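Long-range contacts in ferritin (Mycoplasma penetrans, PDB 7DIE), which probably oxidises and stores iron in a cage of 24 subunits, using atypical ferroxidase centres: residues V36-Y42 with F88-V94; Y42-F48 with I159-G164; K8-M13 with A119-T124; V109-T113 with M128-V132. All coordinates share one frame; numbering follows the deposited sequence.

Interaction 1. Residues V36-Y42 with F88-V94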
loop_
_atom_site.group_PDB
_atom_site.type_symbol
_atom_site.label_atom_id
_atom_site.label_comp_id
_atom_site.label_asym_id
_atom_site.label_seq_id
_atom_site.Cartn_x
_atom_site.Cartn_y
_atom_site.Cartn_z
ATOM N N VAL A 36 42.022 -28.780 -7.328
ATOM C CA VAL A 36 42.662 -29.411 -8.482
ATOM C C VAL A 36 41.989 -28.956 -9.772
ATOM O O VAL A 36 42.656 -28.553 -10.738
ATOM C CB VAL A 36 42.624 -30.943 -8.343
ATOM C CG1 VAL A 36 43.140 -31.589 -9.640
ATOM C CG2 VAL A 36 43.444 -31.376 -7.107
ATOM N N SER A 37 40.649 -29.000 -9.795
ATOM C CA SER A 37 39.884 -28.601 -10.979
ATOM C C SER A 37 40.208 -27.168 -11.377
ATOM O O SER A 37 40.396 -26.862 -12.566
ATOM C CB SER A 37 38.379 -28.726 -10.685
ATOM O OG SER A 37 37.996 -30.082 -10.470
ATOM N N LYS A 38 40.255 -26.264 -10.391
ATOM C CA LYS A 38 40.557 -24.865 -10.685
ATOM C C LYS A 38 41.952 -24.725 -11.287
ATOM O O LYS A 38 42.149 -24.002 -12.275
ATOM C CB LYS A 38 40.444 -24.030 -9.406
ATOM C CG LYS A 38 40.770 -22.537 -9.609
ATOM C CD LYS A 38 39.774 -21.887 -10.542
ATOM C CE LYS A 38 40.118 -20.415 -10.808
ATOM N NZ LYS A 38 39.277 -19.851 -11.928
ATOM N N ALA A 39 42.933 -25.414 -10.700
ATOM C CA ALA A 39 44.305 -25.334 -11.195
ATOM C C ALA A 39 44.422 -25.899 -12.605
ATOM O O ALA A 39 45.315 -25.504 -13.364
ATOM C CB ALA A 39 45.240 -26.079 -10.248
ATOM N N LEU A 40 43.534 -26.820 -12.971
ATOM C CA LEU A 40 43.485 -27.356 -14.325
ATOM C C LEU A 40 42.762 -26.436 -15.294
ATOM O O LEU A 40 42.725 -26.735 -16.492
ATOM C CB LEU A 40 42.806 -28.730 -14.329
ATOM C CG LEU A 40 43.598 -29.879 -13.703
ATOM C CD1 LEU A 40 42.707 -31.118 -13.543
ATOM C CD2 LEU A 40 44.847 -30.192 -14.521
ATOM N N GLY A 41 42.183 -25.338 -14.811
ATOM C CA GLY A 41 41.514 -24.383 -15.672
ATOM C C GLY A 41 40.002 -24.447 -15.670
ATOM O O GLY A 41 39.376 -23.775 -16.497
ATOM N N TYR A 42 39.398 -25.223 -14.769
ATOM C CA TYR A 42 37.955 -25.490 -14.769
ATOM C C TYR A 42 37.311 -24.784 -13.578
ATOM O O TYR A 42 37.026 -25.397 -12.553
ATOM C CB TYR A 42 37.691 -26.999 -14.738
ATOM C CG TYR A 42 38.112 -27.683 -16.024
ATOM C CD1 TYR A 42 39.425 -28.125 -16.213
ATOM C CD2 TYR A 42 37.200 -27.871 -17.054
ATOM C CE1 TYR A 42 39.805 -28.746 -17.406
ATOM C CE2 TYR A 42 37.567 -28.484 -18.235
ATOM C CZ TYR A 42 38.861 -28.911 -18.414
ATOM O OH TYR A 42 39.186 -29.517 -19.609
ATOM N N PHE A 88 46.389 -36.206 -9.949
ATOM C CA PHE A 88 45.465 -36.006 -11.057
ATOM C C PHE A 88 46.135 -35.155 -12.122
ATOM O O PHE A 88 46.679 -34.088 -11.822
ATOM C CB PHE A 88 44.171 -35.352 -10.577
ATOM C CG PHE A 88 43.488 -36.118 -9.492
ATOM C CD1 PHE A 88 42.813 -37.287 -9.778
ATOM C CD2 PHE A 88 43.544 -35.686 -8.177
ATOM C CE1 PHE A 88 42.191 -38.002 -8.782
ATOM C CE2 PHE A 88 42.925 -36.402 -7.177
ATOM C CZ PHE A 88 42.250 -37.561 -7.478
ATOM N N GLU A 89 46.130 -35.642 -13.358
ATOM C CA GLU A 89 46.662 -34.858 -14.456
ATOM C C GLU A 89 45.602 -34.299 -15.391
ATOM O O GLU A 89 45.897 -33.346 -16.117
ATOM C CB GLU A 89 47.670 -35.691 -15.263
ATOM C CG GLU A 89 48.944 -35.969 -14.474
ATOM C CD GLU A 89 50.096 -36.410 -15.348
ATOM O OE1 GLU A 89 50.491 -35.640 -16.253
ATOM O OE2 GLU A 89 50.609 -37.526 -15.121
ATOM N N THR A 90 44.380 -34.837 -15.374
ATOM C CA THR A 90 43.316 -34.400 -16.272
ATOM C C THR A 90 42.019 -34.238 -15.494
ATOM O O THR A 90 41.829 -34.834 -14.433
ATOM C CB THR A 90 43.055 -35.395 -17.420
ATOM O OG1 THR A 90 42.474 -36.587 -16.877
ATOM C CG2 THR A 90 44.351 -35.723 -18.187
ATOM N N ILE A 91 41.113 -33.431 -16.053
ATOM C CA ILE A 91 39.802 -33.281 -15.438
ATOM C C ILE A 91 39.007 -34.587 -15.514
ATOM O O ILE A 91 38.108 -34.819 -14.693
ATOM C CB ILE A 91 39.066 -32.095 -16.093
ATOM C CG1 ILE A 91 37.902 -31.619 -15.216
ATOM C CG2 ILE A 91 38.581 -32.465 -17.493
ATOM C CD1 ILE A 91 38.321 -31.045 -13.869
ATOM N N GLN A 92 39.324 -35.462 -16.476
ATOM C CA GLN A 92 38.706 -36.789 -16.506
ATOM C C GLN A 92 39.104 -37.619 -15.287
ATOM O O GLN A 92 38.263 -38.307 -14.688
ATOM C CB GLN A 92 39.092 -37.512 -17.804
ATOM C CG GLN A 92 38.378 -36.959 -19.058
ATOM C CD GLN A 92 38.960 -35.641 -19.527
ATOM O OE1 GLN A 92 40.129 -35.367 -19.308
ATOM N NE2 GLN A 92 38.134 -34.807 -20.172
ATOM N N GLU A 93 40.385 -37.578 -14.904
ATOM C CA GLU A 93 40.821 -38.317 -13.723
ATOM C C GLU A 93 40.191 -37.765 -12.452
ATOM O O GLU A 93 39.888 -38.532 -11.528
ATOM C CB GLU A 93 42.347 -38.282 -13.617
ATOM C CG GLU A 93 43.019 -39.169 -14.657
ATOM C CD GLU A 93 44.509 -38.942 -14.730
ATOM O OE1 GLU A 93 45.009 -38.047 -14.021
ATOM O OE2 GLU A 93 45.172 -39.652 -15.507
ATOM N N VAL A 94 39.991 -36.443 -12.394
ATOM C CA VAL A 94 39.292 -35.833 -11.261
ATOM C C VAL A 94 37.880 -36.392 -11.138
ATOM O O VAL A 94 37.426 -36.756 -10.045
ATOM C CB VAL A 94 39.271 -34.303 -11.415
ATOM C CG1 VAL A 94 38.246 -33.684 -10.457
ATOM C CG2 VAL A 94 40.659 -33.744 -11.158
HETATM O O HOH W 1 39.023 -31.977 -20.927
#
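Phe88 meets the last turn of helix 10-39 through its CB, which lies 4.0 Å from Val36 CG1, the side chains crossing at about a right angle. This is one end of the ferritin four-helix bundle, where helix 91-118 starts. Glu89 and Thr90 offer backbone: Leu40 CD2 rests 3.7 Å from Glu89 O, and CD1 lies over the Thr90-Ile91 peptide. Thr90 is the N-cap, its OG1 accepting from Glu93 N, and Glu93 OE1 takes the N-H of Glu89, the residue before the cap, at 2.7 Å, nearly straight (172°). Ile91 carries the largest share of the contact. Its CG1 points away from its own backbone N (chi1 -162°) and sits 3.9 Å from the centroid of the Tyr42 ring, a CH-pi contact almost on the ring normal. The same branch ends in CD1, 3.5 Å from Ser37 OG. Positive phi at Gly41, in a Schellman motif, turns the chain between Leu40 and Tyr42, and both pack on Ile91. Gln92 reaches across through water: NE2 donates to a molecule that also bonds Tyr42 OH. Val94 closes the row, CG2 3.6 Å from Val36 CG1 and CG1 3.6 Å from Ser37 OG, whose hydrogen bond goes to Leu33 O.

Interaction 2. Residues Y42-F48 with I159-G164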
loop_
_atom_site.group_PDB
_atom_site.type_symbol
_atom_site.label_atom_id
_atom_site.label_comp_id
_atom_site.label_asym_id
_atom_site.label_seq_id
_atom_site.Cartn_x
_atom_site.Cartn_y
_atom_site.Cartn_z
ATOM N N TYR A 42 39.398 -25.223 -14.769
ATOM C CA TYR A 42 37.955 -25.490 -14.769
ATOM C C TYR A 42 37.311 -24.784 -13.578
ATOM O O TYR A 42 37.026 -25.397 -12.553
ATOM C CB TYR A 42 37.691 -26.999 -14.738
ATOM C CG TYR A 42 38.112 -27.683 -16.024
ATOM C CD1 TYR A 42 39.425 -28.125 -16.213
ATOM C CD2 TYR A 42 37.200 -27.871 -17.054
ATOM C CE1 TYR A 42 39.805 -28.746 -17.406
ATOM C CE2 TYR A 42 37.567 -28.484 -18.235
ATOM C CZ TYR A 42 38.861 -28.911 -18.414
ATOM O OH TYR A 42 39.186 -29.517 -19.609
ATOM N N ASP A 43 37.064 -23.476 -13.738
ATOM C CA ASP A 43 36.460 -22.681 -12.665
ATOM C C ASP A 43 35.065 -23.194 -12.267
ATOM O O ASP A 43 34.728 -23.220 -11.077
ATOM C CB ASP A 43 36.389 -21.215 -13.105
ATOM C CG ASP A 43 35.914 -20.288 -12.000
ATOM O OD1 ASP A 43 36.698 -20.036 -11.061
ATOM O OD2 ASP A 43 34.764 -19.793 -12.079
ATOM N N ASN A 44 34.231 -23.577 -13.242
ATOM C CA ASN A 44 32.869 -24.011 -12.920
ATOM C C ASN A 44 32.849 -25.421 -12.336
ATOM O O ASN A 44 32.059 -25.714 -11.430
ATOM C CB ASN A 44 31.977 -23.934 -14.154
ATOM C CG ASN A 44 31.499 -22.526 -14.440
ATOM O OD1 ASN A 44 31.474 -21.675 -13.553
ATOM N ND2 ASN A 44 31.136 -22.267 -15.689
ATOM N N VAL A 45 33.681 -26.322 -12.859
ATOM C CA VAL A 45 33.811 -27.630 -12.223
ATOM C C VAL A 45 34.296 -27.461 -10.787
ATOM O O VAL A 45 33.825 -28.140 -9.869
ATOM C CB VAL A 45 34.752 -28.540 -13.034
ATOM C CG1 VAL A 45 34.881 -29.898 -12.331
ATOM C CG2 VAL A 45 34.219 -28.728 -14.443
ATOM N N ALA A 46 35.231 -26.534 -10.567
ATOM C CA ALA A 46 35.700 -26.270 -9.206
ATOM C C ALA A 46 34.551 -25.814 -8.308
ATOM O O ALA A 46 34.407 -26.281 -7.173
ATOM C CB ALA A 46 36.811 -25.217 -9.240
ATOM N N ALA A 47 33.715 -24.900 -8.810
ATOM C CA ALA A 47 32.571 -24.418 -8.031
ATOM C C ALA A 47 31.568 -25.532 -7.770
ATOM O O ALA A 47 30.942 -25.585 -6.703
ATOM C CB ALA A 47 31.896 -23.257 -8.767
ATOM N N PHE A 48 31.386 -26.415 -8.750
ATOM C CA PHE A 48 30.558 -27.602 -8.555
ATOM C C PHE A 48 31.048 -28.434 -7.375
ATOM O O PHE A 48 30.249 -28.904 -6.555
ATOM C CB PHE A 48 30.563 -28.425 -9.844
ATOM C CG PHE A 48 29.932 -29.779 -9.712
ATOM C CD1 PHE A 48 28.551 -29.923 -9.748
ATOM C CD2 PHE A 48 30.722 -30.912 -9.590
ATOM C CE1 PHE A 48 27.960 -31.184 -9.624
ATOM C CE2 PHE A 48 30.138 -32.178 -9.462
ATOM C CZ PHE A 48 28.756 -32.309 -9.477
ATOM N N ILE A 159 32.649 -28.103 -21.484
ATOM C CA ILE A 159 32.516 -28.647 -20.135
ATOM C C ILE A 159 32.150 -27.543 -19.159
ATOM O O ILE A 159 31.221 -27.680 -18.352
ATOM C CB ILE A 159 33.824 -29.351 -19.721
ATOM C CG1 ILE A 159 34.020 -30.636 -20.532
ATOM C CG2 ILE A 159 33.865 -29.619 -18.206
ATOM C CD1 ILE A 159 35.446 -31.179 -20.427
ATOM N N GLU A 160 32.896 -26.439 -19.210
ATOM C CA GLU A 160 32.655 -25.315 -18.310
ATOM C C GLU A 160 31.254 -24.743 -18.489
ATOM O O GLU A 160 30.572 -24.419 -17.505
ATOM C CB GLU A 160 33.714 -24.235 -18.559
ATOM C CG GLU A 160 35.041 -24.553 -17.867
ATOM C CD GLU A 160 34.904 -24.442 -16.356
ATOM O OE1 GLU A 160 34.874 -23.312 -15.836
ATOM O OE2 GLU A 160 34.806 -25.480 -15.688
ATOM N N ASN A 161 30.824 -24.607 -19.711
ATOM C CA ASN A 161 29.519 -24.098 -19.971
ATOM C C ASN A 161 28.402 -24.948 -19.405
ATOM O O ASN A 161 27.530 -24.444 -18.794
ATOM C CB ASN A 161 29.283 -23.909 -21.467
ATOM C CG ASN A 161 29.894 -22.652 -22.005
ATOM O OD1 ASN A 161 30.077 -22.528 -23.167
ATOM N ND2 ASN A 161 30.194 -21.744 -21.173
ATOM N N ILE A 162 28.430 -26.238 -19.636
ATOM C CA ILE A 162 27.312 -27.070 -19.185
ATOM C C ILE A 162 27.363 -27.276 -17.670
ATOM O O ILE A 162 26.324 -27.303 -17.000
ATOM C CB ILE A 162 27.263 -28.409 -19.954
ATOM C CG1 ILE A 162 25.930 -29.122 -19.683
ATOM C CG2 ILE A 162 28.428 -29.317 -19.597
ATOM C CD1 ILE A 162 25.496 -30.030 -20.802
ATOM N N VAL A 163 28.561 -27.392 -17.100
ATOM C CA VAL A 163 28.657 -27.529 -15.647
ATOM C C VAL A 163 28.197 -26.249 -14.965
ATOM O O VAL A 163 27.585 -26.297 -13.890
ATOM C CB VAL A 163 30.089 -27.916 -15.236
ATOM C CG1 VAL A 163 30.238 -27.875 -13.700
ATOM C CG2 VAL A 163 30.422 -29.316 -15.777
ATOM N N GLY A 164 28.445 -25.091 -15.592
ATOM C CA GLY A 164 27.971 -23.836 -15.034
ATOM C C GLY A 164 26.466 -23.804 -14.858
ATOM O O GLY A 164 25.954 -23.114 -13.977
#
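Glu160 O is gripped by two donors from opposite faces of its plane: Gly164 N of its own helix, and Asn44 ND2, which arrives from helix 43-70 at 2.9 Å and 48° out of the carbonyl plane. The short C-terminal helix 156-164 of the ferritin subunit lies beside the start of helix 43-70; the axes of segments 43-48 and 159-164 approach to 8.3 Å, their directions 34° apart. The Glu160 side chain bends back at chi2 (-69°), which brings its carboxylate to the N-terminal turn of helix 43-70. OE1 accepts from Asn44 N at 2.7 Å and OE2 from Val45 N at 3.2 Å, both on syn lone pairs, so two N-H groups of the first turn hold the carboxylate. The helix N-terminus would probably steady its negative charge. OE2 also lies at the edge of the Tyr42 ring, 3.6 Å from Tyr42 CD2. Asp43, seen as an iron ligand in this protein, also forms a salt bridge from OD1 to Lys38 NZ. Around the polar centre the packing is apolar: Ile159 CG2 touches both Tyr42 CE2 and Val45 CG2. Val163 CG1 lies 3.6 Å from Asn44 O and 3.9 Å from Phe48 CB.

Interaction 3. Residues K8-M13 with A119-T124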
loop_
_atom_site.group_PDB
_atom_site.type_symbol
_atom_site.label_atom_id
_atom_site.label_comp_id
_atom_site.label_asym_id
_atom_site.label_seq_id
_atom_site.Cartn_x
_atom_site.Cartn_y
_atom_site.Cartn_z
ATOM N N LYS A 8 20.593 -47.103 22.805
ATOM C CA LYS A 8 20.876 -47.497 21.429
ATOM C C LYS A 8 21.986 -48.541 21.420
ATOM O O LYS A 8 22.852 -48.553 22.290
ATOM C CB LYS A 8 21.293 -46.287 20.584
ATOM C CG LYS A 8 20.256 -45.137 20.544
ATOM C CD LYS A 8 18.879 -45.589 20.062
ATOM C CE LYS A 8 18.872 -46.003 18.578
ATOM N NZ LYS A 8 17.537 -46.547 18.202
ATOM N N ASP A 9 21.944 -49.460 20.454
ATOM C CA ASP A 9 23.008 -50.457 20.418
ATOM C C ASP A 9 24.251 -49.855 19.792
ATOM O O ASP A 9 24.196 -49.233 18.725
ATOM C CB ASP A 9 22.631 -51.735 19.672
ATOM C CG ASP A 9 23.594 -52.891 20.013
ATOM O OD1 ASP A 9 24.685 -52.987 19.394
ATOM O OD2 ASP A 9 23.297 -53.661 20.958
ATOM N N GLU A 10 25.377 -50.065 20.460
ATOM C CA GLU A 10 26.634 -49.445 20.051
ATOM C C GLU A 10 27.100 -49.899 18.669
ATOM O O GLU A 10 27.781 -49.135 17.986
ATOM C CB GLU A 10 27.738 -49.701 21.081
ATOM C CG GLU A 10 28.984 -48.847 20.830
ATOM C CD GLU A 10 29.964 -48.826 21.992
ATOM O OE1 GLU A 10 29.979 -47.823 22.746
ATOM O OE2 GLU A 10 30.724 -49.813 22.140
ATOM N N ARG A 11 26.702 -51.077 18.239
ATOM C CA ARG A 11 27.051 -51.513 16.915
ATOM C C ARG A 11 26.424 -50.640 15.834
ATOM O O ARG A 11 27.084 -50.274 14.910
ATOM C CB ARG A 11 26.585 -52.914 16.670
ATOM C CG ARG A 11 27.497 -53.934 17.250
ATOM C CD ARG A 11 28.760 -53.967 16.463
ATOM N NE ARG A 11 29.646 -54.900 17.085
ATOM C CZ ARG A 11 30.454 -55.718 16.432
ATOM N NH1 ARG A 11 31.208 -56.542 17.126
ATOM N NH2 ARG A 11 30.518 -55.688 15.103
ATOM N N ILE A 12 25.145 -50.348 15.973
ATOM C CA ILE A 12 24.435 -49.554 14.994
ATOM C C ILE A 12 24.913 -48.114 15.075
ATOM O O ILE A 12 25.128 -47.463 14.045
ATOM C CB ILE A 12 22.914 -49.686 15.189
ATOM C CG1 ILE A 12 22.520 -51.167 15.201
ATOM C CG2 ILE A 12 22.170 -48.886 14.103
ATOM C CD1 ILE A 12 22.885 -51.906 13.930
ATOM N N MET A 13 25.141 -47.609 16.294
ATOM C CA MET A 13 25.597 -46.222 16.415
ATOM C C MET A 13 27.000 -46.049 15.846
ATOM O O MET A 13 27.313 -45.009 15.256
ATOM C CB MET A 13 25.538 -45.758 17.870
ATOM C CG MET A 13 24.147 -45.714 18.440
ATOM S SD MET A 13 23.008 -44.617 17.559
ATOM C CE MET A 13 22.160 -45.673 16.511
ATOM N N ALA A 119 18.844 -55.244 12.585
ATOM C CA ALA A 119 18.971 -55.126 14.030
ATOM C C ALA A 119 17.722 -54.597 14.696
ATOM O O ALA A 119 17.750 -54.385 15.913
ATOM C CB ALA A 119 20.158 -54.220 14.366
ATOM N N LYS A 120 16.640 -54.384 13.935
ATOM C CA LYS A 120 15.375 -53.864 14.461
ATOM C C LYS A 120 15.566 -52.480 15.065
ATOM O O LYS A 120 14.838 -52.076 15.978
ATOM C CB LYS A 120 14.747 -54.801 15.500
ATOM C CG LYS A 120 14.828 -56.270 15.167
ATOM C CD LYS A 120 13.986 -56.584 13.970
ATOM C CE LYS A 120 13.741 -58.090 13.844
ATOM N NZ LYS A 120 13.203 -58.392 12.496
ATOM N N ASP A 121 16.559 -51.745 14.578
ATOM C CA ASP A 121 16.722 -50.350 14.982
ATOM C C ASP A 121 15.904 -49.525 13.994
ATOM O O ASP A 121 16.406 -49.047 12.986
ATOM C CB ASP A 121 18.185 -49.944 15.003
ATOM C CG ASP A 121 18.387 -48.530 15.540
ATOM O OD1 ASP A 121 17.389 -47.800 15.718
ATOM O OD2 ASP A 121 19.533 -48.155 15.798
ATOM N N PHE A 122 14.614 -49.389 14.272
ATOM C CA PHE A 122 13.741 -48.688 13.341
ATOM C C PHE A 122 13.925 -47.186 13.401
ATOM O O PHE A 122 13.620 -46.503 12.418
ATOM C CB PHE A 122 12.295 -49.047 13.620
ATOM C CG PHE A 122 11.995 -50.485 13.349
ATOM C CD1 PHE A 122 11.717 -50.913 12.066
ATOM C CD2 PHE A 122 12.060 -51.424 14.376
ATOM C CE1 PHE A 122 11.470 -52.266 11.819
ATOM C CE2 PHE A 122 11.811 -52.772 14.125
ATOM C CZ PHE A 122 11.522 -53.183 12.853
ATOM N N GLU A 123 14.417 -46.664 14.529
ATOM C CA GLU A 123 14.765 -45.247 14.572
ATOM C C GLU A 123 15.876 -44.935 13.575
ATOM O O GLU A 123 15.787 -43.967 12.814
ATOM C CB GLU A 123 15.165 -44.850 15.992
ATOM C CG GLU A 123 13.972 -44.958 16.954
ATOM C CD GLU A 123 14.343 -44.822 18.425
ATOM O OE1 GLU A 123 15.533 -44.862 18.764
ATOM O OE2 GLU A 123 13.421 -44.660 19.245
ATOM N N THR A 124 16.938 -45.742 13.565
ATOM C CA THR A 124 18.026 -45.487 12.624
ATOM C C THR A 124 17.586 -45.755 11.188
ATOM O O THR A 124 17.915 -44.981 10.273
ATOM C CB THR A 124 19.251 -46.330 13.011
ATOM O OG1 THR A 124 19.703 -45.920 14.306
ATOM C CG2 THR A 124 20.399 -46.119 12.018
HETATM O O HOH W 2 20.065 -49.258 18.191
#
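Ile12 and Asp121 bring the two backbones closest, their CA atoms 7.8 Å apart, where the first turn of helix 10-39 meets the tight corner between helices 91-118 and 122-150. In that corner Lys120 has the positive phi of a Schellman motif, and Asp121, at the centre of an inverse gamma turn, is the N-cap of helix 122-150. Lys8 bends at chi2 and chi3 (-56° and -67°), curling its chain over to the cap. There NZ makes two salt bridges, 2.8 Å to Asp121 OD1 and 2.7 Å to Glu123 OE1. Asp121 OD1 is gripped on its other face by Thr124 N, the capping bond, while Thr124 OG1 donates to OD2 at 2.7 Å. All of this lies at one end of the ferritin four-helix bundle, with Tyr67 of helix 43-70 close by and hydrogen-bonded to Thr124 OG1. The other oxygen of Glu123, OE2, is held by Arg106 of a neighbouring subunit. Ile12 CG2 lies alongside the Asp121 carboxylate, 3.2 Å from Asp121 OD2, while its other branch puts CD1 3.6 Å from Ala119 CB, the apolar part of the contact. Met13 reaches in with its CE, 3.3 Å from Thr124 OG1. A water accepts from Asp9 N and donates weakly to Asp121 OD2.

Interaction 4. Residues V109-T113 with M128-V132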
loop_
_atom_site.group_PDB
_atom_site.type_symbol
_atom_site.label_atom_id
_atom_site.label_comp_id
_atom_site.label_asym_id
_atom_site.label_seq_id
_atom_site.Cartn_x
_atom_site.Cartn_y
_atom_site.Cartn_z
ATOM N N VAL A 109 25.515 -45.764 2.762
ATOM C CA VAL A 109 24.100 -45.581 3.095
ATOM C C VAL A 109 23.368 -46.921 3.092
ATOM O O VAL A 109 22.634 -47.257 4.030
ATOM C CB VAL A 109 23.432 -44.592 2.119
ATOM C CG1 VAL A 109 21.907 -44.603 2.313
ATOM C CG2 VAL A 109 23.995 -43.182 2.318
ATOM N N LYS A 110 23.535 -47.691 2.020
ATOM C CA LYS A 110 22.815 -48.955 1.911
ATOM C C LYS A 110 23.180 -49.896 3.055
ATOM O O LYS A 110 22.308 -50.589 3.598
ATOM C CB LYS A 110 23.110 -49.606 0.557
ATOM C CG LYS A 110 22.308 -50.875 0.250
ATOM C CD LYS A 110 22.646 -51.372 -1.162
ATOM C CE LYS A 110 21.730 -52.481 -1.644
ATOM N NZ LYS A 110 21.721 -53.637 -0.719
ATOM N N ASN A 111 24.464 -49.933 3.439
ATOM C CA ASN A 111 24.896 -50.834 4.508
ATOM C C ASN A 111 24.257 -50.457 5.837
ATOM O O ASN A 111 23.708 -51.314 6.539
ATOM C CB ASN A 111 26.421 -50.827 4.642
ATOM C CG ASN A 111 26.928 -51.911 5.586
ATOM O OD1 ASN A 111 26.593 -53.087 5.428
ATOM N ND2 ASN A 111 27.724 -51.520 6.578
ATOM N N VAL A 112 24.331 -49.176 6.206
ATOM C CA VAL A 112 23.729 -48.745 7.467
ATOM C C VAL A 112 22.227 -48.974 7.439
ATOM O O VAL A 112 21.622 -49.383 8.437
ATOM C CB VAL A 112 24.059 -47.266 7.756
ATOM C CG1 VAL A 112 23.454 -46.867 9.112
ATOM C CG2 VAL A 112 25.580 -47.043 7.750
ATOM N N THR A 113 21.599 -48.709 6.296
ATOM C CA THR A 113 20.163 -48.913 6.190
ATOM C C THR A 113 19.817 -50.380 6.407
ATOM O O THR A 113 18.953 -50.716 7.222
ATOM C CB THR A 113 19.678 -48.431 4.819
ATOM O OG1 THR A 113 19.930 -47.023 4.701
ATOM C CG2 THR A 113 18.186 -48.706 4.649
ATOM N N MET A 128 17.700 -43.022 8.125
ATOM C CA MET A 128 18.470 -43.287 6.917
ATOM C C MET A 128 17.664 -43.109 5.643
ATOM O O MET A 128 18.269 -43.005 4.570
ATOM C CB MET A 128 19.061 -44.709 6.961
ATOM C CG MET A 128 20.156 -44.872 8.038
ATOM S SD MET A 128 21.495 -43.638 7.946
ATOM C CE MET A 128 22.205 -43.958 6.331
ATOM N N GLN A 129 16.328 -43.039 5.721
ATOM C CA GLN A 129 15.535 -42.951 4.494
ATOM C C GLN A 129 15.846 -41.679 3.711
ATOM O O GLN A 129 15.890 -41.703 2.476
ATOM C CB GLN A 129 14.040 -43.033 4.815
ATOM C CG GLN A 129 13.614 -44.396 5.397
ATOM C CD GLN A 129 14.169 -45.557 4.597
ATOM O OE1 GLN A 129 13.782 -45.764 3.457
ATOM N NE2 GLN A 129 15.095 -46.319 5.193
ATOM N N TRP A 130 16.079 -40.562 4.406
ATOM C CA TRP A 130 16.478 -39.342 3.705
ATOM C C TRP A 130 17.745 -39.573 2.892
ATOM O O TRP A 130 17.890 -39.053 1.779
ATOM C CB TRP A 130 16.699 -38.193 4.704
ATOM C CG TRP A 130 17.071 -36.888 4.012
ATOM C CD1 TRP A 130 16.200 -35.914 3.586
ATOM C CD2 TRP A 130 18.382 -36.447 3.628
ATOM N NE1 TRP A 130 16.895 -34.889 2.987
ATOM C CE2 TRP A 130 18.232 -35.196 2.986
ATOM C CE3 TRP A 130 19.672 -36.982 3.764
ATOM C CZ2 TRP A 130 19.317 -34.476 2.482
ATOM C CZ3 TRP A 130 20.752 -36.264 3.256
ATOM C CH2 TRP A 130 20.563 -35.025 2.624
ATOM N N PHE A 131 18.675 -40.349 3.441
ATOM C CA PHE A 131 19.960 -40.600 2.801
ATOM C C PHE A 131 19.828 -41.582 1.660
ATOM O O PHE A 131 20.546 -41.467 0.663
ATOM C CB PHE A 131 20.958 -41.136 3.839
ATOM C CG PHE A 131 21.350 -40.126 4.857
ATOM C CD1 PHE A 131 20.566 -39.917 5.982
ATOM C CD2 PHE A 131 22.501 -39.357 4.680
ATOM C CE1 PHE A 131 20.926 -38.966 6.929
ATOM C CE2 PHE A 131 22.870 -38.391 5.643
ATOM C CZ PHE A 131 22.083 -38.195 6.753
ATOM N N VAL A 132 18.945 -42.577 1.807
ATOM C CA VAL A 132 18.655 -43.473 0.692
ATOM C C VAL A 132 18.207 -42.661 -0.519
ATOM O O VAL A 132 18.701 -42.842 -1.634
ATOM C CB VAL A 132 17.582 -44.506 1.076
ATOM C CG1 VAL A 132 17.129 -45.263 -0.196
ATOM C CG2 VAL A 132 18.082 -45.483 2.146
#
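Two long helices of the ferritin bundle that follow one another in the chain, 91-118 and 122-150, pack antiparallel here, with Val109 and Thr113 against Val132 and Met128. The axes of the two short segments approach to 9.7 Å, their directions 150° apart. Val109 does the most with one methyl: CG1 lies 3.6 Å from Val132 N and 3.9 Å from Phe131 CB, over the backbone between these residues. One turn on, Thr113 holds its hydroxyl beside its own backbone N (chi1 -62°), which lets OG1 donate to Val109 O at 2.8 Å. The hydroxyl thus donates within its own helix, and Thr113 OG1 packs 3.3 Å from Met128 CB. Thr113 OG1 also lies 3.5 Å from Val132 CG2. Met128 folds at chi2 and chi3, laying SD 4.0 Å from Val112 CG1 and CE beside Val109. Gln129 stays at the margin, where NE2 bonds Phe125 O and lies near Thr113 CG2; Phe122 of a neighbouring subunit packs on Thr113 and Val132. The Phe131 ring leads away from helix 91-118 toward Arg63 and Leu64 and lies close to His60, an iron ligand. Such antiparallel packing of successive long helices is typical of the ferritin four-helix bundle.

Overall arrangement
The contacts fall into two groups at opposite sides of the subunit's centre. Interactions 1 and 2 share Tyr42, have centres about 11 Å apart and are joined by the Lys38 to Asp43 salt bridge; in interaction 2 the side chain of Asp43 is about 3 Å from a bound iron. Interactions 3 and 4 sit toward the other end, centres about 13 Å apart, and touch where Thr124 meets Val112. Between the groups, the centres of interactions 1 and 3 are about 41 Å apart, although both use helix 10-39. Interaction 4 lies close to the site formed by Asp55, His60, Asp134 and Asp138: the Phe131 side chain is about 4 Å from that of His60 and about 8 Å from a bound iron.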